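Local coordinates for ornithine cyclodeaminase (Methanococcus maripaludis S2, PDB 3C2Q), which catalyses the NAD+-dependent conversion of L-ornithine to L-proline with release of ammonia, at residues 117-122 with 274-279; 164-169 with 268-273; 172-177 with 251-256; 209-214 with 218-223. All coordinates share one frame; numbering follows the deposited sequence.

Contact 1: 117-122 with 274-279; sequences KRIAKE and KKMVIM
Ile119 and Glu122 of helix 112-133 meet Met276 and Ile278 of strand 276-280 in a buried helix-on-sheet contact of the Rossmann fold. The helix enters the parallel sheet at strand 138-142 and packs across the neighbouring strand 276-280. The short axes run at 139°, nearer antiparallel than parallel, and they stay 11.6 Å apart, so only side chains bridge the gap. Ile119 is the helix's apolar contact residue. Its branch methyl CG2 lies 4.4 Å from the terminal CD1 of Ile278 and reaches the end of Met276 about as closely, a light contact between aliphatic ends, suited to a buried helix-sheet interface. Val300 of the next strand and Met123 of the helix complete this greasy layer. Met276, present as selenomethionine, is the long, flexible filler: its CG stands anti to the backbone N (chi1 179°), and the chain runs straight out from the strand before bending at the selenium, which carries methyl CE toward the helix. Glu122 suits the border of the core because its long, extended chain, slanting past that of Met276, lays its methylenes near the apolar patch while the carboxylate reaches out to a charge. That carboxylate is not left facing hydrocarbon alone, since OE1 forms a salt bridge with Lys298 NZ, from the adjoining strand. The same oxygen rests 4.0 Å from Met276 CE, a van der Waals touch at the edge of the apolar patch.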
# COMPACT_ATOMS: atom_id res chain seq x y z
N LYS B 117 -2.57 -23.24 -7.20
CA LYS B 117 -2.44 -24.61 -7.74
C LYS B 117 -0.98 -25.09 -7.72
O LYS B 117 -0.68 -26.19 -7.22
CB LYS B 117 -3.03 -24.64 -9.16
CG LYS B 117 -2.90 -25.99 -9.88
CD LYS B 117 -3.72 -26.02 -11.16
CE LYS B 117 -3.33 -27.30 -11.96
NZ LYS B 117 -4.48 -27.84 -12.71
N ARG B 118 -0.09 -24.24 -8.24
CA ARG B 118 1.35 -24.52 -8.26
C ARG B 118 1.98 -24.73 -6.88
O ARG B 118 2.80 -25.66 -6.70
CB ARG B 118 2.10 -23.40 -8.95
CG ARG B 118 2.53 -23.72 -10.35
CD ARG B 118 1.78 -22.97 -11.42
NE ARG B 118 2.37 -21.69 -11.83
CZ ARG B 118 3.62 -21.27 -11.62
NH1 ARG B 118 4.50 -22.01 -10.98
NH2 ARG B 118 3.99 -20.06 -12.07
N ILE B 119 1.65 -23.86 -5.93
CA ILE B 119 2.12 -24.00 -4.53
C ILE B 119 1.61 -25.30 -3.91
O ILE B 119 2.37 -26.01 -3.22
CB ILE B 119 1.72 -22.78 -3.62
CG1 ILE B 119 2.50 -21.52 -4.06
CG2 ILE B 119 1.91 -23.09 -2.14
CD1 ILE B 119 1.81 -20.22 -3.61
N ALA B 120 0.33 -25.60 -4.14
CA ALA B 120 -0.25 -26.83 -3.57
C ALA B 120 0.43 -28.11 -4.15
O ALA B 120 0.71 -29.04 -3.41
CB ALA B 120 -1.75 -26.87 -3.82
N LYS B 121 0.71 -28.11 -5.45
CA LYS B 121 1.41 -29.24 -6.08
C LYS B 121 2.80 -29.43 -5.45
O LYS B 121 3.20 -30.57 -5.12
CB LYS B 121 1.56 -29.05 -7.58
CG LYS B 121 2.27 -30.25 -8.27
CD LYS B 121 1.28 -31.41 -8.48
CE LYS B 121 1.91 -32.80 -8.23
NZ LYS B 121 0.84 -33.81 -7.86
N GLU B 122 3.54 -28.33 -5.31
CA GLU B 122 4.84 -28.41 -4.67
C GLU B 122 4.78 -28.87 -3.20
O GLU B 122 5.60 -29.70 -2.78
CB GLU B 122 5.61 -27.10 -4.82
CG GLU B 122 7.10 -27.34 -4.87
CD GLU B 122 7.91 -26.09 -5.18
OE1 GLU B 122 7.32 -25.07 -5.66
OE2 GLU B 122 9.15 -26.14 -4.94
N LYS B 274 15.01 -27.22 5.82
CA LYS B 274 13.70 -27.38 5.17
C LYS B 274 13.83 -27.32 3.64
O LYS B 274 14.77 -26.73 3.09
CB LYS B 274 12.75 -26.26 5.67
CG LYS B 274 12.52 -26.30 7.17
CD LYS B 274 11.73 -27.59 7.56
CE LYS B 274 11.56 -27.72 9.08
NZ LYS B 274 12.80 -28.26 9.71
N LYS B 275 12.88 -27.93 2.94
CA LYS B 275 12.80 -27.79 1.47
C LYS B 275 12.03 -26.53 1.01
O LYS B 275 12.25 -26.04 -0.08
CB LYS B 275 12.14 -29.02 0.86
CG LYS B 275 12.99 -30.29 0.96
CD LYS B 275 14.15 -30.26 0.00
CE LYS B 275 13.80 -31.02 -1.28
NZ LYS B 275 14.24 -32.47 -1.23
N MSE B 276 11.13 -26.05 1.86
CA MSE B 276 10.29 -24.88 1.52
C MSE B 276 9.92 -24.11 2.77
O MSE B 276 9.66 -24.70 3.83
CB MSE B 276 9.02 -25.32 0.80
CG MSE B 276 8.05 -24.17 0.42
SE MSE B 276 6.50 -24.96 -0.55
CE MSE B 276 6.28 -23.71 -2.03
N VAL B 277 9.87 -22.78 2.65
CA VAL B 277 9.42 -21.95 3.75
C VAL B 277 8.31 -21.05 3.20
O VAL B 277 8.50 -20.42 2.16
CB VAL B 277 10.53 -21.08 4.32
CG1 VAL B 277 9.93 -20.10 5.40
CG2 VAL B 277 11.64 -21.97 4.94
N ILE B 278 7.15 -21.09 3.83
CA ILE B 278 6.03 -20.25 3.41
C ILE B 278 5.79 -19.20 4.50
O ILE B 278 5.54 -19.54 5.66
CB ILE B 278 4.73 -21.04 3.19
CG1 ILE B 278 4.94 -22.12 2.13
CG2 ILE B 278 3.61 -20.05 2.74
CD1 ILE B 278 3.75 -23.04 1.89
N MSE B 279 5.89 -17.93 4.13
CA MSE B 279 5.79 -16.83 5.08
C MSE B 279 4.43 -16.21 4.89
O MSE B 279 4.08 -15.86 3.76
CB MSE B 279 6.86 -15.77 4.78
CG MSE B 279 8.27 -16.31 4.92
SE MSE B 279 9.46 -15.23 3.78
CE MSE B 279 11.12 -16.11 4.44

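Contact 2: 164-169 with 268-273; sequences IQAILA and RTTVMD
The backbone of strand 166-170 passes the last turn of helix 260-271 at close quarters, with the CA atoms of Ala166 and Thr270 only 7.2 Å apart. The small alanine lets the two backbones come this near. Methyl CB of Ala166 meets methyl CG2 of Thr270 at 3.5 Å, tighter than ordinary carbon contact. Two residues on, Leu168 reaches farther and splits its branches: CD2 lies 4.0 Å from the same Thr270 methyl, and CD1 presses against Val271 CG1 at 3.3 Å, a separation so short that small errors in the model may contribute. The Leu168 and Thr270 side chains run alongside one another, pointing opposite ways. Helix 260-271 belongs to the beta-alpha-beta crossover of the Rossmann fold, which carries the chain from edge strand 241-244 back over strands 166-170 and 138-142 to strand 276-280. Threonine fits the helix end for a double reason. With chi1 at -54°, its CG2 is anti to the backbone N and faces the sheet, while OG1 stands beside that N and hydrogen-bonds the carbonyl of Lys266 one turn back, so the hydroxyl is satisfied within its own helix. Val242 extends the apolar surface under Leu168 and Thr270, and Thr289 of helix 283-292 touches both Leu168 and Val271. The Leu168 side chain lies about 5 Å from that of His285, which by similarity binds NAD+.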
# COMPACT_ATOMS: atom_id res chain seq x y z
N ILE B 164 3.16 -29.70 7.48
CA ILE B 164 3.94 -28.68 8.17
C ILE B 164 4.92 -29.31 9.16
O ILE B 164 4.47 -29.93 10.10
CB ILE B 164 3.00 -27.69 8.95
CG1 ILE B 164 1.87 -27.13 8.05
CG2 ILE B 164 3.80 -26.59 9.62
CD1 ILE B 164 2.34 -26.62 6.72
N GLN B 165 6.23 -29.08 8.99
CA GLN B 165 7.24 -29.64 9.92
C GLN B 165 7.78 -28.65 10.96
O GLN B 165 8.50 -29.03 11.89
CB GLN B 165 8.37 -30.29 9.12
CG GLN B 165 8.00 -31.65 8.46
CD GLN B 165 6.86 -31.57 7.44
OE1 GLN B 165 6.98 -30.90 6.41
NE2 GLN B 165 5.75 -32.26 7.72
N ALA B 166 7.42 -27.37 10.84
CA ALA B 166 7.82 -26.40 11.83
C ALA B 166 6.98 -25.15 11.67
O ALA B 166 6.57 -24.82 10.55
CB ALA B 166 9.35 -26.03 11.71
N ILE B 167 6.77 -24.44 12.79
CA ILE B 167 6.13 -23.10 12.78
C ILE B 167 6.96 -22.10 13.56
O ILE B 167 7.30 -22.32 14.72
CB ILE B 167 4.68 -23.12 13.36
CG1 ILE B 167 3.77 -23.98 12.47
CG2 ILE B 167 4.12 -21.65 13.48
CD1 ILE B 167 2.29 -23.96 12.87
N LEU B 168 7.31 -20.99 12.91
CA LEU B 168 8.00 -19.91 13.56
C LEU B 168 7.03 -18.73 13.62
O LEU B 168 6.45 -18.38 12.60
CB LEU B 168 9.24 -19.52 12.75
CG LEU B 168 10.16 -20.68 12.36
CD1 LEU B 168 11.36 -20.13 11.61
CD2 LEU B 168 10.60 -21.43 13.61
N ALA B 169 6.86 -18.14 14.79
CA ALA B 169 5.85 -17.09 14.94
C ALA B 169 6.19 -16.35 16.22
O ALA B 169 7.31 -16.51 16.73
CB ALA B 169 4.43 -17.71 14.98
N ARG B 268 17.13 -20.35 13.18
CA ARG B 268 18.07 -20.71 12.12
C ARG B 268 18.20 -22.22 11.95
O ARG B 268 18.09 -22.74 10.85
CB ARG B 268 19.44 -20.08 12.37
CG ARG B 268 20.44 -20.41 11.27
CD ARG B 268 21.77 -19.67 11.46
NE ARG B 268 22.72 -19.97 10.37
CZ ARG B 268 24.04 -19.73 10.46
NH1 ARG B 268 24.56 -19.22 11.58
NH2 ARG B 268 24.83 -20.02 9.45
N THR B 269 18.41 -22.92 13.05
CA THR B 269 18.59 -24.37 12.99
C THR B 269 17.28 -25.05 12.57
O THR B 269 17.31 -26.07 11.87
CB THR B 269 19.09 -24.92 14.35
OG1 THR B 269 18.08 -24.74 15.32
CG2 THR B 269 20.30 -24.18 14.82
N THR B 270 16.15 -24.45 12.93
CA THR B 270 14.83 -24.97 12.53
C THR B 270 14.57 -24.89 11.02
O THR B 270 14.05 -25.82 10.44
CB THR B 270 13.68 -24.28 13.33
OG1 THR B 270 13.92 -24.40 14.74
CG2 THR B 270 12.35 -24.93 13.04
N VAL B 271 14.94 -23.78 10.37
CA VAL B 271 14.64 -23.60 8.94
C VAL B 271 15.69 -24.13 7.98
O VAL B 271 15.38 -24.47 6.84
CB VAL B 271 14.42 -22.10 8.56
CG1 VAL B 271 13.32 -21.54 9.37
CG2 VAL B 271 15.70 -21.27 8.75
N MSE B 272 16.95 -24.19 8.43
CA MSE B 272 18.03 -24.33 7.47
C MSE B 272 18.04 -25.69 6.75
O MSE B 272 18.70 -25.83 5.72
CB MSE B 272 19.38 -23.99 8.10
CG MSE B 272 19.89 -25.06 9.02
SE MSE B 272 21.42 -24.48 10.10
CE MSE B 272 21.67 -26.25 10.88
N ASP B 273 17.30 -26.67 7.27
CA ASP B 273 17.20 -27.98 6.62
C ASP B 273 15.87 -28.24 5.87
O ASP B 273 15.63 -29.34 5.37
CB ASP B 273 17.48 -29.09 7.64
CG ASP B 273 16.44 -29.13 8.77
OD1 ASP B 273 15.65 -28.17 8.95
OD2 ASP B 273 16.42 -30.15 9.51

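Contact 3: 172-177 with 251-256; sequences ALATHD and GPIPDV
Thr175 OG1 is gripped by two hydrogen bonds, to NE2 of His204 and to the carbonyl O of Asn171 one turn earlier in the helix, which leaves its methyl to face Ile253. This is the helix after the second strand of the Rossmann fold meeting the loop that follows strand 241-244. A chi1 of 63° puts OG1 between the backbone N and the carbonyl carbon, where it can reach back to Asn171; CG2, beside the backbone N, then comes 3.8 Å from CG2 of Ile253. Threonine serves well here, polar on one branch and apolar on the other. Ile253 covers a second helix residue with its other branch, and the small Ala174 leaves room for the isoleucine's end. Leu243 and Ile211 enclose the isoleucine further. Asn171, a probable NAD+ ligand by similarity, ties the same loop down with both ends of its amide: OD1 bonds Ile253 N, and ND2 bonds Gly251 O. From Ile253 to Val256 the chain makes a type I beta turn, closed by Val256 N to Ile253 O at 3.1 Å. The farthest reach of Ile253 is CD1, which ends 4.3 Å from Ala174 CB.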
# COMPACT_ATOMS: atom_id res chain seq x y z
N ALA B 172 1.74 -13.26 19.49
CA ALA B 172 0.42 -12.85 18.97
C ALA B 172 -0.25 -13.95 18.14
O ALA B 172 -1.44 -14.21 18.34
CB ALA B 172 0.51 -11.51 18.19
N LEU B 173 0.49 -14.60 17.24
CA LEU B 173 -0.08 -15.71 16.50
C LEU B 173 -0.62 -16.82 17.44
O LEU B 173 -1.77 -17.25 17.31
CB LEU B 173 0.91 -16.33 15.53
CG LEU B 173 0.32 -17.58 14.84
CD1 LEU B 173 -0.84 -17.20 13.88
CD2 LEU B 173 1.30 -18.37 14.08
N ALA B 174 0.24 -17.29 18.34
CA ALA B 174 -0.15 -18.38 19.25
C ALA B 174 -1.32 -17.99 20.13
O ALA B 174 -2.26 -18.79 20.29
CB ALA B 174 1.03 -18.84 20.11
N THR B 175 -1.28 -16.79 20.69
CA THR B 175 -2.32 -16.41 21.65
C THR B 175 -3.66 -16.10 20.99
O THR B 175 -4.70 -16.39 21.58
CB THR B 175 -1.91 -15.26 22.63
OG1 THR B 175 -1.65 -14.05 21.87
CG2 THR B 175 -0.67 -15.67 23.44
N HIS B 176 -3.66 -15.54 19.77
CA HIS B 176 -4.93 -15.39 19.04
C HIS B 176 -5.50 -16.69 18.50
O HIS B 176 -6.72 -16.85 18.47
CB HIS B 176 -4.88 -14.30 17.94
CG HIS B 176 -4.72 -12.91 18.50
ND1 HIS B 176 -5.67 -12.31 19.31
CD2 HIS B 176 -3.73 -12.00 18.35
CE1 HIS B 176 -5.26 -11.09 19.64
NE2 HIS B 176 -4.07 -10.89 19.09
N ASP B 177 -4.62 -17.60 18.07
CA ASP B 177 -5.04 -18.96 17.73
C ASP B 177 -5.78 -19.57 18.95
O ASP B 177 -6.87 -20.14 18.83
CB ASP B 177 -3.84 -19.83 17.33
CG ASP B 177 -4.20 -21.33 17.18
OD1 ASP B 177 -5.01 -21.71 16.29
OD2 ASP B 177 -3.62 -22.13 17.94
N GLY B 251 1.90 -9.81 27.85
CA GLY B 251 1.56 -11.12 28.39
C GLY B 251 2.09 -12.26 27.57
O GLY B 251 1.30 -13.03 26.99
N PRO B 252 3.44 -12.44 27.52
CA PRO B 252 3.88 -13.53 26.69
C PRO B 252 3.54 -14.81 27.45
O PRO B 252 3.72 -14.85 28.66
CB PRO B 252 5.41 -13.36 26.66
CG PRO B 252 5.73 -12.67 27.91
CD PRO B 252 4.55 -11.75 28.20
N ILE B 253 3.11 -15.84 26.74
CA ILE B 253 2.87 -17.14 27.37
C ILE B 253 4.20 -17.85 27.65
O ILE B 253 5.26 -17.45 27.13
CB ILE B 253 1.90 -18.02 26.52
CG1 ILE B 253 2.43 -18.14 25.08
CG2 ILE B 253 0.49 -17.41 26.59
CD1 ILE B 253 1.89 -19.31 24.29
N PRO B 254 4.18 -18.87 28.52
CA PRO B 254 5.47 -19.43 28.93
C PRO B 254 6.31 -20.00 27.78
O PRO B 254 7.54 -20.00 27.89
CB PRO B 254 5.08 -20.51 29.96
CG PRO B 254 3.70 -20.04 30.48
CD PRO B 254 3.04 -19.50 29.24
N ASP B 255 5.70 -20.44 26.69
CA ASP B 255 6.45 -21.00 25.56
C ASP B 255 7.34 -19.97 24.82
O ASP B 255 8.23 -20.36 24.06
CB ASP B 255 5.50 -21.65 24.53
CG ASP B 255 4.62 -22.76 25.12
OD1 ASP B 255 4.68 -23.91 24.61
OD2 ASP B 255 3.84 -22.46 26.04
N VAL B 256 7.10 -18.68 25.02
CA VAL B 256 7.76 -17.62 24.25
C VAL B 256 9.22 -17.47 24.70
O VAL B 256 9.50 -17.45 25.91
CB VAL B 256 6.97 -16.30 24.41
CG1 VAL B 256 7.80 -15.07 23.96
CG2 VAL B 256 5.64 -16.39 23.59

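Contact 4: 209-214 with 218-223; sequences NAINDA and KNAVES
Ile211 and Ala214 lie on the last turn of helix 203-214, which meets helix 217-222 crosswise, at 89° between the short axes, after a very brief link: an alpha-alpha corner of the Rossmann domain, in the stretch of chain between strands 166-170 and 241-244. Earlier in the segment, Asn209 turns elsewhere and its OD1 bonds Leu22 N of the third subunit. Ile211 starts off along the flank of the helix, but its long branch bends round so that CD1 touches CB of Ala220 at 3.6 Å. Asn212 and Asp213 again serve the subunit interface, Asp213 through a salt bridge to Lys18 of the third subunit. Ala214 then fills the inside of the corner. Its CB packs 3.7 Å from CB of Ala220, and two alanines suit a place where the axes of the two short helical segments come within 8.6 Å. As the carbonyl of Ala214 ends the helix, it takes its donor from the side chain of Asn219: ND2 to O is 3.1 Å with an N-H...O angle of 153°, the oxygen lying close to the amide plane and the donor somewhat tilted from the carbonyl plane. Asn219 holds CG beside its backbone N (chi1 -73°), which swings the amide toward that oxygen. A leucine here would probably leave Ala214 O without this donor and set the helix end less firmly against its neighbour. The same oxygen also touches Asn219 CB, at 3.2 Å.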
# COMPACT_ATOMS: atom_id res chain seq x y z
N ASN B 209 -4.16 -15.76 30.10
CA ASN B 209 -4.32 -16.16 31.53
C ASN B 209 -4.48 -17.68 31.65
O ASN B 209 -3.86 -18.32 32.50
CB ASN B 209 -5.51 -15.43 32.15
CG ASN B 209 -5.39 -15.33 33.66
OD1 ASN B 209 -4.29 -15.16 34.18
ND2 ASN B 209 -6.52 -15.40 34.37
N ALA B 210 -5.25 -18.26 30.74
CA ALA B 210 -5.50 -19.70 30.73
C ALA B 210 -4.24 -20.51 30.47
O ALA B 210 -3.99 -21.54 31.12
CB ALA B 210 -6.63 -20.05 29.72
N ILE B 211 -3.38 -20.01 29.56
CA ILE B 211 -2.15 -20.71 29.26
C ILE B 211 -1.13 -20.51 30.40
O ILE B 211 -0.44 -21.48 30.75
CB ILE B 211 -1.52 -20.33 27.87
CG1 ILE B 211 -2.52 -20.57 26.72
CG2 ILE B 211 -0.22 -21.13 27.59
CD1 ILE B 211 -3.01 -22.02 26.60
N ASN B 212 -1.01 -19.30 30.93
CA ASN B 212 -0.18 -19.05 32.10
C ASN B 212 -0.56 -20.00 33.25
O ASN B 212 0.30 -20.63 33.83
CB ASN B 212 -0.28 -17.60 32.56
CG ASN B 212 0.52 -16.65 31.66
OD1 ASN B 212 1.23 -17.08 30.76
ND2 ASN B 212 0.38 -15.36 31.90
N ASP B 213 -1.86 -20.12 33.49
CA ASP B 213 -2.40 -21.03 34.53
C ASP B 213 -2.04 -22.48 34.28
O ASP B 213 -1.54 -23.20 35.16
CB ASP B 213 -3.92 -20.85 34.66
CG ASP B 213 -4.48 -21.52 35.94
OD1 ASP B 213 -3.74 -21.62 36.93
OD2 ASP B 213 -5.65 -21.91 35.95
N ALA B 214 -2.25 -22.93 33.04
CA ALA B 214 -1.89 -24.29 32.68
C ALA B 214 -0.40 -24.54 32.82
O ALA B 214 0.00 -25.67 33.12
CB ALA B 214 -2.37 -24.62 31.26
N LYS B 218 1.51 -27.13 25.88
CA LYS B 218 1.43 -28.60 26.05
C LYS B 218 0.57 -29.02 27.24
O LYS B 218 -0.28 -29.90 27.11
CB LYS B 218 2.83 -29.20 26.13
CG LYS B 218 2.85 -30.74 26.28
CD LYS B 218 4.26 -31.26 26.10
CE LYS B 218 4.30 -32.78 26.00
NZ LYS B 218 5.68 -33.26 25.58
N ASN B 219 0.76 -28.38 28.39
CA ASN B 219 -0.05 -28.66 29.59
C ASN B 219 -1.52 -28.36 29.39
O ASN B 219 -2.39 -29.10 29.88
CB ASN B 219 0.43 -27.83 30.79
CG ASN B 219 1.74 -28.33 31.36
OD1 ASN B 219 2.29 -29.31 30.90
ND2 ASN B 219 2.26 -27.61 32.35
N ALA B 220 -1.81 -27.24 28.72
CA ALA B 220 -3.19 -26.88 28.37
C ALA B 220 -3.86 -27.89 27.44
O ALA B 220 -5.07 -28.09 27.51
CB ALA B 220 -3.24 -25.45 27.72
N VAL B 221 -3.10 -28.48 26.54
CA VAL B 221 -3.63 -29.52 25.67
C VAL B 221 -3.87 -30.80 26.52
O VAL B 221 -4.95 -31.39 26.46
CB VAL B 221 -2.73 -29.81 24.45
CG1 VAL B 221 -3.18 -31.08 23.73
CG2 VAL B 221 -2.72 -28.60 23.46
N GLU B 222 -2.87 -31.17 27.31
CA GLU B 222 -2.96 -32.34 28.20
C GLU B 222 -4.10 -32.25 29.22
O GLU B 222 -4.77 -33.25 29.46
CB GLU B 222 -1.60 -32.61 28.86
CG GLU B 222 -0.61 -33.20 27.86
CD GLU B 222 0.80 -33.48 28.42
OE1 GLU B 222 1.05 -33.21 29.63
OE2 GLU B 222 1.64 -33.97 27.62
N SER B 223 -4.37 -31.06 29.76
CA SER B 223 -5.52 -30.85 30.65
C SER B 223 -6.92 -30.79 30.00
O SER B 223 -7.93 -30.69 30.72
CB SER B 223 -5.31 -29.58 31.47
OG SER B 223 -5.59 -28.42 30.70

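How the contacts relate
All four contacts belong to the Rossmann domain, which by similarity holds NAD+. Along the chain, contact 1 spans the longest loop, contact 2 falls within it, contact 3 within that, and contact 4 innermost. Contacts 1 and 2 share the parallel sheet, with centres about 14 Å apart; helix 260-271 of contact 2 leads into strand 276-280 of contact 1, and Lys274 lies over Ala166. Strand 166-170 of contact 2 continues into helix 171-183 of contact 3; the centres of contacts 2 and 3 are about 18 Å apart. Contacts 3 and 4, with centres about 12 Å apart, meet through Ile253 and Ile211, and both touch the third subunit, so this packing runs from the sheet out to the assembly interface.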